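Long-range contacts in VIN1 (Oscarella pearsei, PDB 6BFI), which binds actin filaments and may play a role in cell-cell adhesion, as a sponge member of the vinculin/alpha-catenin family: residues A436-E441 with R488-V493; A442-D447 with L480-S485. All coordinates share one frame; numbering follows the deposited sequence.

Both contacts join the same two helices, 432-449 and 466-493, which run antiparallel in one of the helical bundles that make up this vinculin-family protein; their centres lie about 10 Å apart. Along the chain the order is 436-441, 442-447, 480-485, 488-493, so contact 2 falls within the span that contact 1 brackets, with the short helix 452-460 in the connection. The axes stand 9.2 Å apart at contact 2 and 10.3 Å at contact 1, consistent with the alanines that face helix 432-449 at contact 2, where contact 1 has serine and valines. Helix 399-427 packs against the leucine of each contact, so the three helices meet along one apolar seam.

Contact 1 (A436-E441 with R488-V493); sequences AELRKE and RSVDGV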
loop_
_atom_site.group_PDB
_atom_site.type_symbol
_atom_site.label_atom_id
_atom_site.label_comp_id
_atom_site.label_asym_id
_atom_site.label_seq_id
_atom_site.Cartn_x
_atom_site.Cartn_y
_atom_site.Cartn_z
ATOM N N ALA A 436 2.759 2.493 -3.722
ATOM C CA ALA A 436 1.497 3.004 -4.250
ATOM C C ALA A 436 1.043 4.246 -3.494
ATOM O O ALA A 436 0.558 5.209 -4.101
ATOM C CB ALA A 436 0.422 1.919 -4.195
ATOM N N GLU A 437 1.194 4.245 -2.167
ATOM C CA GLU A 437 0.789 5.404 -1.379
ATOM C C GLU A 437 1.639 6.623 -1.719
ATOM O O GLU A 437 1.112 7.731 -1.886
ATOM C CB GLU A 437 0.877 5.080 0.111
ATOM C CG GLU A 437 0.508 6.238 1.020
ATOM C CD GLU A 437 0.425 5.829 2.476
ATOM O OE1 GLU A 437 0.627 4.631 2.770
ATOM O OE2 GLU A 437 0.157 6.704 3.328
ATOM N N LEU A 438 2.955 6.435 -1.834
ATOM C CA LEU A 438 3.832 7.534 -2.221
ATOM C C LEU A 438 3.426 8.108 -3.573
ATOM O O LEU A 438 3.309 9.329 -3.733
ATOM C CB LEU A 438 5.282 7.055 -2.255
ATOM C CG LEU A 438 6.244 7.736 -1.286
ATOM C CD1 LEU A 438 7.662 7.223 -1.499
ATOM C CD2 LEU A 438 6.180 9.244 -1.446
ATOM N N ARG A 439 3.203 7.235 -4.559
ATOM C CA ARG A 439 2.806 7.713 -5.880
ATOM C C ARG A 439 1.482 8.466 -5.820
ATOM O O ARG A 439 1.299 9.473 -6.519
ATOM C CB ARG A 439 2.718 6.542 -6.858
ATOM C CG ARG A 439 4.042 5.829 -7.096
ATOM C CD ARG A 439 3.952 4.888 -8.284
ATOM N NE ARG A 439 5.254 4.345 -8.659
ATOM C CZ ARG A 439 5.667 3.118 -8.362
ATOM N NH1 ARG A 439 4.876 2.294 -7.686
ATOM N NH2 ARG A 439 6.869 2.712 -8.746
ATOM N N LYS A 440 0.549 8.001 -4.982
ATOM C CA LYS A 440 -0.723 8.698 -4.828
ATOM C C LYS A 440 -0.511 10.098 -4.262
ATOM O O LYS A 440 -1.074 11.077 -4.766
ATOM C CB LYS A 440 -1.661 7.886 -3.932
ATOM C CG LYS A 440 -3.107 8.361 -3.952
ATOM C CD LYS A 440 -4.025 7.395 -3.213
ATOM C CE LYS A 440 -3.905 7.543 -1.703
ATOM N NZ LYS A 440 -4.496 8.824 -1.221
ATOM N N GLU A 441 0.315 10.213 -3.219
ATOM C CA GLU A 441 0.575 11.525 -2.634
ATOM C C GLU A 441 1.289 12.448 -3.615
ATOM O O GLU A 441 1.071 13.667 -3.596
ATOM C CB GLU A 441 1.386 11.371 -1.348
ATOM C CG GLU A 441 0.694 10.516 -0.301
ATOM C CD GLU A 441 1.455 10.453 1.007
ATOM O OE1 GLU A 441 0.828 10.144 2.043
ATOM O OE2 GLU A 441 2.675 10.713 0.999
ATOM N N ARG A 488 7.031 13.286 4.506
ATOM C CA ARG A 488 7.091 12.294 5.576
ATOM C C ARG A 488 7.204 10.883 5.015
ATOM O O ARG A 488 7.961 10.057 5.540
ATOM C CB ARG A 488 5.865 12.403 6.482
ATOM C CG ARG A 488 6.052 13.300 7.691
ATOM C CD ARG A 488 4.990 13.015 8.744
ATOM N NE ARG A 488 3.641 13.054 8.186
ATOM C CZ ARG A 488 2.890 14.149 8.123
ATOM N NH1 ARG A 488 3.355 15.301 8.585
ATOM N NH2 ARG A 488 1.673 14.093 7.597
ATOM N N SER A 489 6.452 10.579 3.954
ATOM C CA SER A 489 6.567 9.256 3.346
ATOM C C SER A 489 7.956 9.044 2.753
ATOM O O SER A 489 8.572 7.981 2.942
ATOM C CB SER A 489 5.491 9.073 2.275
ATOM O OG SER A 489 4.196 9.188 2.836
ATOM N N VAL A 490 8.467 10.051 2.040
ATOM C CA VAL A 490 9.799 9.948 1.446
ATOM C C VAL A 490 10.847 9.696 2.525
ATOM O O VAL A 490 11.704 8.813 2.390
ATOM C CB VAL A 490 10.116 11.209 0.626
ATOM C CG1 VAL A 490 11.595 11.292 0.333
ATOM C CG2 VAL A 490 9.322 11.200 -0.670
ATOM N N ASP A 491 10.783 10.458 3.623
ATOM C CA ASP A 491 11.706 10.227 4.730
ATOM C C ASP A 491 11.508 8.848 5.344
ATOM O O ASP A 491 12.465 8.251 5.850
ATOM C CB ASP A 491 11.540 11.309 5.796
ATOM C CG ASP A 491 11.893 12.694 5.285
ATOM O OD1 ASP A 491 12.581 12.788 4.246
ATOM O OD2 ASP A 491 11.489 13.687 5.925
ATOM N N GLY A 492 10.282 8.324 5.307
ATOM C CA GLY A 492 10.047 6.989 5.832
ATOM C C GLY A 492 10.721 5.907 5.008
ATOM O O GLY A 492 11.228 4.923 5.555
ATOM N N VAL A 493 10.738 6.069 3.684
ATOM C CA VAL A 493 11.374 5.065 2.835
ATOM C C VAL A 493 12.892 5.205 2.859
ATOM O O VAL A 493 13.616 4.205 2.933
ATOM C CB VAL A 493 10.826 5.158 1.401
ATOM C CG1 VAL A 493 11.587 4.217 0.480
ATOM C CG2 VAL A 493 9.342 4.848 1.382
#
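Leu438 and Glu441 of 436-441 meet Ser489 on 488-493, Leu438 through its CD2 methyl and Glu441 through its carboxylate, where two antiparallel helices of a vinculin-type helical bundle lie side by side. Leu438 puts its branched end between the helices: CD2 lies 3.8 Å from CB of Ser489 and 3.8 Å from CG2 of Val490, while CD1 reaches CG2 of Val493 at 4.1 Å. The leucine side chain crosses that of Val490 at about a right angle, with CD2 set against CG2. A leucine suits this buried place because its two methyls serve different neighbours. Where the interface is less buried, Ser489 OG donates a hydrogen bond of 2.8 Å to Glu441 OE2, arriving on the syn side but 32° out of the carboxylate plane. Glu441 CG stands anti to the carbonyl carbon (chi1 -59°), and the chain beyond it is extended, carrying the carboxylate across to the serine. An alanine in place of Glu441 would probably leave the Ser489 hydroxyl without its mate across the helices. Farther out, Ala421 and Val424 of helix 399-427 touch Leu438, and Val372 of helix 344-375 touches Val490. Ser489 OG also has a weak hydrogen bond to the carbonyl O of Ser485, one turn back, so its single proton would be shared unequally between the two acceptors; CB of Ser489 lies 3.5 Å from OE2 of Glu441.

Contact 2 (A442-D447 with L480-S485); sequences AAKLRD and LEAAES
Segments 442-447 and 480-485, parts of helices 432-449 and 466-493, run antiparallel, at 154° between their directions, with axes 9.2 Å apart at closest approach. The nearest backbones are at Leu445 and Ala482, whose CA atoms are 5.8 Å apart; alanine, with a single methyl, suits a place where the backbones come so near. With CG anti to the backbone N (chi1 -177°), Leu445 projects toward the other helix, where CD1 packs 3.8 Å from CB of Ala483 and 4.1 Å from CB of Ala482. This is the buried core of an antiparallel helical bundle of the vinculin family: Thr414 and Leu417 of helix 399-427 also touch Leu445, as do Trp479 and Met486 of helix 466-493. At the more open margin Lys444 stretches fully out, laying CE 3.7 Å from CB of Ala482, so its aliphatic length covers the alanine while NZ carries on to the more open edge. There NZ forms a fairly long salt bridge with Glu481, 3.5 Å from OE2, the two side chains crossing at about a right angle; a bend at chi2 (-115°) sets CD of Glu481 off the line of its chain, and the carboxylate faces the lysine. Lysine fits this boundary because it joins an apolar stem to a charged tip. Ser485 OG donates a 2.9 Å hydrogen bond to the carbonyl O of Ala482, back within its own helix.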
loop_
_atom_site.group_PDB
_atom_site.type_symbol
_atom_site.label_atom_id
_atom_site.label_comp_id
_atom_site.label_asym_id
_atom_site.label_seq_id
_atom_site.Cartn_x
_atom_site.Cartn_y
_atom_site.Cartn_z
ATOM N N ALA A 442 2.133 11.890 -4.485
ATOM C CA ALA A 442 2.782 12.702 -5.509
ATOM C C ALA A 442 1.768 13.214 -6.527
ATOM O O ALA A 442 1.775 14.401 -6.883
ATOM C CB ALA A 442 3.884 11.897 -6.197
ATOM N N ALA A 443 0.891 12.330 -7.014
ATOM C CA ALA A 443 -0.129 12.751 -7.971
ATOM C C ALA A 443 -1.043 13.812 -7.369
ATOM O O ALA A 443 -1.442 14.765 -8.054
ATOM C CB ALA A 443 -0.939 11.545 -8.443
ATOM N N LYS A 444 -1.375 13.668 -6.084
ATOM C CA LYS A 444 -2.133 14.706 -5.395
ATOM C C LYS A 444 -1.354 16.014 -5.344
ATOM O O LYS A 444 -1.923 17.093 -5.555
ATOM C CB LYS A 444 -2.502 14.239 -3.987
ATOM C CG LYS A 444 -2.753 15.374 -3.009
ATOM C CD LYS A 444 -3.481 14.901 -1.762
ATOM C CE LYS A 444 -3.654 16.044 -0.775
ATOM N NZ LYS A 444 -4.602 15.712 0.324
ATOM N N LEU A 445 -0.045 15.938 -5.081
ATOM C CA LEU A 445 0.758 17.156 -5.014
ATOM C C LEU A 445 0.769 17.890 -6.350
ATOM O O LEU A 445 0.623 19.118 -6.391
ATOM C CB LEU A 445 2.182 16.829 -4.571
ATOM C CG LEU A 445 3.094 18.045 -4.391
ATOM C CD1 LEU A 445 2.522 18.987 -3.347
ATOM C CD2 LEU A 445 4.508 17.617 -4.015
ATOM N N ARG A 446 0.944 17.161 -7.455
ATOM C CA ARG A 446 0.870 17.796 -8.769
ATOM C C ARG A 446 -0.502 18.426 -8.990
ATOM O O ARG A 446 -0.613 19.591 -9.410
ATOM C CB ARG A 446 1.171 16.773 -9.866
ATOM C CG ARG A 446 2.570 16.171 -9.818
ATOM C CD ARG A 446 2.802 15.256 -11.013
ATOM N NE ARG A 446 4.215 14.957 -11.224
ATOM C CZ ARG A 446 4.786 13.793 -10.932
ATOM N NH1 ARG A 446 4.065 12.806 -10.416
ATOM N NH2 ARG A 446 6.080 13.615 -11.158
ATOM N N ASP A 447 -1.562 17.668 -8.687
ATOM C CA ASP A 447 -2.919 18.141 -8.940
ATOM C C ASP A 447 -3.205 19.440 -8.195
ATOM O O ASP A 447 -3.695 20.409 -8.787
ATOM C CB ASP A 447 -3.929 17.060 -8.555
ATOM C CG ASP A 447 -5.358 17.474 -8.843
ATOM O OD1 ASP A 447 -5.741 17.501 -10.033
ATOM O OD2 ASP A 447 -6.098 17.769 -7.881
ATOM N N LEU A 480 1.073 23.016 1.145
ATOM C CA LEU A 480 2.042 22.711 2.194
ATOM C C LEU A 480 1.688 21.417 2.916
ATOM O O LEU A 480 2.578 20.650 3.299
ATOM C CB LEU A 480 2.130 23.870 3.187
ATOM C CG LEU A 480 2.860 25.126 2.709
ATOM C CD1 LEU A 480 2.849 26.207 3.788
ATOM C CD2 LEU A 480 4.283 24.791 2.295
ATOM N N GLU A 481 0.395 21.159 3.116
ATOM C CA GLU A 481 -0.013 19.917 3.765
ATOM C C GLU A 481 0.347 18.708 2.909
ATOM O O GLU A 481 0.997 17.766 3.387
ATOM C CB GLU A 481 -1.514 19.948 4.058
ATOM C CG GLU A 481 -2.081 18.607 4.499
ATOM C CD GLU A 481 -3.084 18.042 3.509
ATOM O OE1 GLU A 481 -3.850 18.833 2.916
ATOM O OE2 GLU A 481 -3.103 16.806 3.321
ATOM N N ALA A 482 -0.058 18.722 1.635
ATOM C CA ALA A 482 0.252 17.597 0.757
ATOM C C ALA A 482 1.756 17.394 0.630
ATOM O O ALA A 482 2.248 16.260 0.702
ATOM C CB ALA A 482 -0.377 17.817 -0.618
ATOM N N ALA A 483 2.505 18.487 0.458
ATOM C CA ALA A 483 3.947 18.383 0.266
ATOM C C ALA A 483 4.643 17.885 1.526
ATOM O O ALA A 483 5.613 17.122 1.445
ATOM C CB ALA A 483 4.512 19.737 -0.164
ATOM N N GLU A 484 4.161 18.299 2.701
ATOM C CA GLU A 484 4.780 17.853 3.946
ATOM C C GLU A 484 4.479 16.385 4.225
ATOM O O GLU A 484 5.353 15.648 4.700
ATOM C CB GLU A 484 4.318 18.729 5.110
ATOM C CG GLU A 484 5.079 20.047 5.253
ATOM C CD GLU A 484 6.457 19.880 5.883
ATOM O OE1 GLU A 484 6.913 18.727 6.052
ATOM O OE2 GLU A 484 7.086 20.907 6.217
ATOM N N SER A 485 3.253 15.934 3.945
ATOM C CA SER A 485 2.951 14.517 4.137
ATOM C C SER A 485 3.738 13.649 3.159
ATOM O O SER A 485 4.301 12.612 3.548
ATOM C CB SER A 485 1.452 14.272 3.989
ATOM O OG SER A 485 1.034 14.509 2.659
#